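Side-chain contact in fatty acid biosynthesis transcriptional regulator (Streptococcus pneumoniae, PDB 6JBX), which probably acts as a DNA-binding repressor of the MarR family that controls the genes of fatty acid synthesis in the pneumococcus: residues 79-82 with 86-89. Residues are numbered along the deposited sequence; the frame is centred on the assembly and turned at random.
Sequences NNLE and YIER. With nucleotides of chain D.
Arg89 reaches back from the first strand of the wing to Glu82 and Asn79 on helix 71-84, the recognition helix of this MarR-type winged helix-turn-helix. Its CB and CG pass beside the Glu82 carboxylate, and Arg89 CD lies between Glu82 OE1 and the DNA, 3.5 Å from OP1 of DT6 of chain D. The chain is extended from CG to NE, which carries the guanidinium to the backbone phosphate: Arg89 NE comes within 2.8 Å of DT6 OP1, and Arg89 NH2 gives DT6 OP2 a weak hydrogen bond. Arg89 NH1 forms a salt bridge with Glu82 OE1 at 3.1 Å; Glu82 OE1 lies in the guanidinium plane, while the N-H reaches that oxygen on its anti side, 28° out of the carboxylate plane. Both terminal nitrogens also make weak, bent bonds to Asn79 OD1, while Asn79 ND2 holds another DNA phosphate. Glu82 OE2 accepts a hydrogen bond from Arg89 N, which approaches from above the carboxylate plane, so the one carboxylate touches Arg89 at both backbone N and NH1. Behind this polar face, Leu81 CB packs on Ile87 CG1 at 3.8 Å. The helix-to-strand turn is closed by Tyr86 N bonding to Leu81 O (3.0 Å, 169°), and a water donates to both Glu82 O and Ile87 O.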
loop_
_atom_site.group_PDB
_atom_site.type_symbol
_atom_site.label_atom_id
_atom_site.label_comp_id
_atom_site.label_asym_id
_atom_site.label_seq_id
_atom_site.Cartn_x
_atom_site.Cartn_y
_atom_site.Cartn_z
ATOM N N ASN A 79 7.380 -20.770 -7.937
ATOM C CA ASN A 79 7.073 -21.657 -9.073
ATOM C C ASN A 79 6.713 -20.816 -10.302
ATOM O O ASN A 79 7.224 -21.081 -11.391
ATOM C CB ASN A 79 5.915 -22.626 -8.779
ATOM C CG ASN A 79 6.268 -23.740 -7.812
ATOM O OD1 ASN A 79 7.438 -23.919 -7.473
ATOM N ND2 ASN A 79 5.261 -24.491 -7.375
ATOM N N ASN A 80 5.823 -19.822 -10.141
ATOM C CA ASN A 80 5.464 -18.907 -11.257
ATOM C C ASN A 80 6.709 -18.159 -11.767
ATOM O O ASN A 80 6.881 -17.937 -12.968
ATOM C CB ASN A 80 4.346 -17.931 -10.872
ATOM C CG ASN A 80 3.037 -18.633 -10.573
ATOM O OD1 ASN A 80 2.778 -19.723 -11.092
ATOM N ND2 ASN A 80 2.219 -18.056 -9.699
ATOM N N LEU A 81 7.558 -17.723 -10.870
ATOM C CA LEU A 81 8.690 -16.871 -11.271
ATOM C C LEU A 81 9.743 -17.759 -11.965
ATOM O O LEU A 81 10.365 -17.347 -12.901
ATOM C CB LEU A 81 9.281 -16.178 -10.037
ATOM C CG LEU A 81 8.514 -14.978 -9.462
ATOM C CD1 LEU A 81 9.113 -14.523 -8.118
ATOM C CD2 LEU A 81 8.526 -13.816 -10.448
ATOM N N GLU A 82 9.925 -18.987 -11.498
ATOM C CA GLU A 82 10.883 -19.898 -12.165
ATOM C C GLU A 82 10.323 -20.241 -13.552
ATOM O O GLU A 82 11.015 -20.110 -14.488
ATOM C CB GLU A 82 11.138 -21.172 -11.351
ATOM C CG GLU A 82 12.297 -22.023 -11.892
ATOM C CD GLU A 82 12.945 -22.998 -10.908
ATOM O OE1 GLU A 82 12.206 -23.586 -10.058
ATOM O OE2 GLU A 82 14.200 -23.163 -10.977
ATOM N N TYR A 86 12.521 -15.802 -14.300
ATOM C CA TYR A 86 13.113 -14.676 -13.501
ATOM C C TYR A 86 14.002 -15.166 -12.366
ATOM O O TYR A 86 14.854 -14.426 -11.901
ATOM C CB TYR A 86 12.005 -13.787 -12.957
ATOM C CG TYR A 86 11.287 -13.029 -14.042
ATOM C CD1 TYR A 86 11.801 -11.847 -14.554
ATOM C CD2 TYR A 86 10.087 -13.479 -14.562
ATOM C CE1 TYR A 86 11.145 -11.136 -15.549
ATOM C CE2 TYR A 86 9.402 -12.760 -15.537
ATOM C CZ TYR A 86 9.963 -11.611 -16.075
ATOM O OH TYR A 86 9.319 -10.892 -17.061
ATOM N N ILE A 87 13.811 -16.389 -11.909
ATOM C CA ILE A 87 14.605 -16.888 -10.802
ATOM C C ILE A 87 15.035 -18.338 -11.068
ATOM O O ILE A 87 14.455 -19.032 -11.917
ATOM C CB ILE A 87 13.803 -16.829 -9.495
ATOM C CG1 ILE A 87 12.678 -17.867 -9.530
ATOM C CG2 ILE A 87 13.303 -15.416 -9.222
ATOM C CD1 ILE A 87 12.339 -18.453 -8.202
ATOM N N GLU A 88 16.038 -18.786 -10.305
ATOM C CA GLU A 88 16.470 -20.188 -10.315
ATOM C C GLU A 88 16.555 -20.699 -8.882
ATOM O O GLU A 88 16.983 -19.969 -7.976
ATOM C CB GLU A 88 17.831 -20.361 -10.986
ATOM C CG GLU A 88 17.748 -20.249 -12.500
ATOM C CD GLU A 88 18.744 -21.052 -13.329
ATOM O OE1 GLU A 88 19.536 -21.832 -12.731
ATOM O OE2 GLU A 88 18.725 -20.886 -14.583
ATOM N N ARG A 89 16.087 -21.922 -8.705
ATOM C CA ARG A 89 16.185 -22.643 -7.436
ATOM C C ARG A 89 17.424 -23.546 -7.479
ATOM O O ARG A 89 17.620 -24.248 -8.465
ATOM C CB ARG A 89 14.983 -23.562 -7.219
ATOM C CG ARG A 89 13.701 -22.890 -6.767
ATOM C CD ARG A 89 12.683 -24.012 -6.574
ATOM N NE ARG A 89 11.508 -23.593 -5.834
ATOM C CZ ARG A 89 10.331 -23.314 -6.379
ATOM N NH1 ARG A 89 10.195 -23.272 -7.698
ATOM N NH2 ARG A 89 9.288 -23.136 -5.584
ATOM P P DT D 6 10.232 -25.367 -2.790
ATOM O OP1 DT D 6 10.957 -25.613 -4.043
ATOM O OP2 DT D 6 9.714 -24.035 -2.393
ATOM O "O5'" DT D 6 9.018 -26.392 -2.787
ATOM C "C5'" DT D 6 9.262 -27.775 -3.017
ATOM C "C4'" DT D 6 7.959 -28.501 -2.834
ATOM O "O4'" DT D 6 7.503 -28.319 -1.485
ATOM C "C3'" DT D 6 6.832 -27.968 -3.719
ATOM O "O3'" DT D 6 6.608 -28.955 -4.702
ATOM C "C2'" DT D 6 5.635 -27.856 -2.791
ATOM C "C1'" DT D 6 6.117 -28.532 -1.508
ATOM N N1 DT D 6 5.576 -27.967 -0.284
ATOM C C2 DT D 6 4.595 -28.674 0.368
ATOM O O2 DT D 6 4.158 -29.734 -0.042
ATOM N N3 DT D 6 4.139 -28.088 1.523
ATOM C C4 DT D 6 4.565 -26.901 2.074
ATOM O O4 DT D 6 4.059 -26.494 3.115
ATOM C C5 DT D 6 5.568 -26.194 1.317
ATOM C C7 DT D 6 6.072 -24.887 1.834
ATOM C C6 DT D 6 6.033 -26.764 0.200
HETATM O O HOH W 1 14.011 -19.693 -14.481
#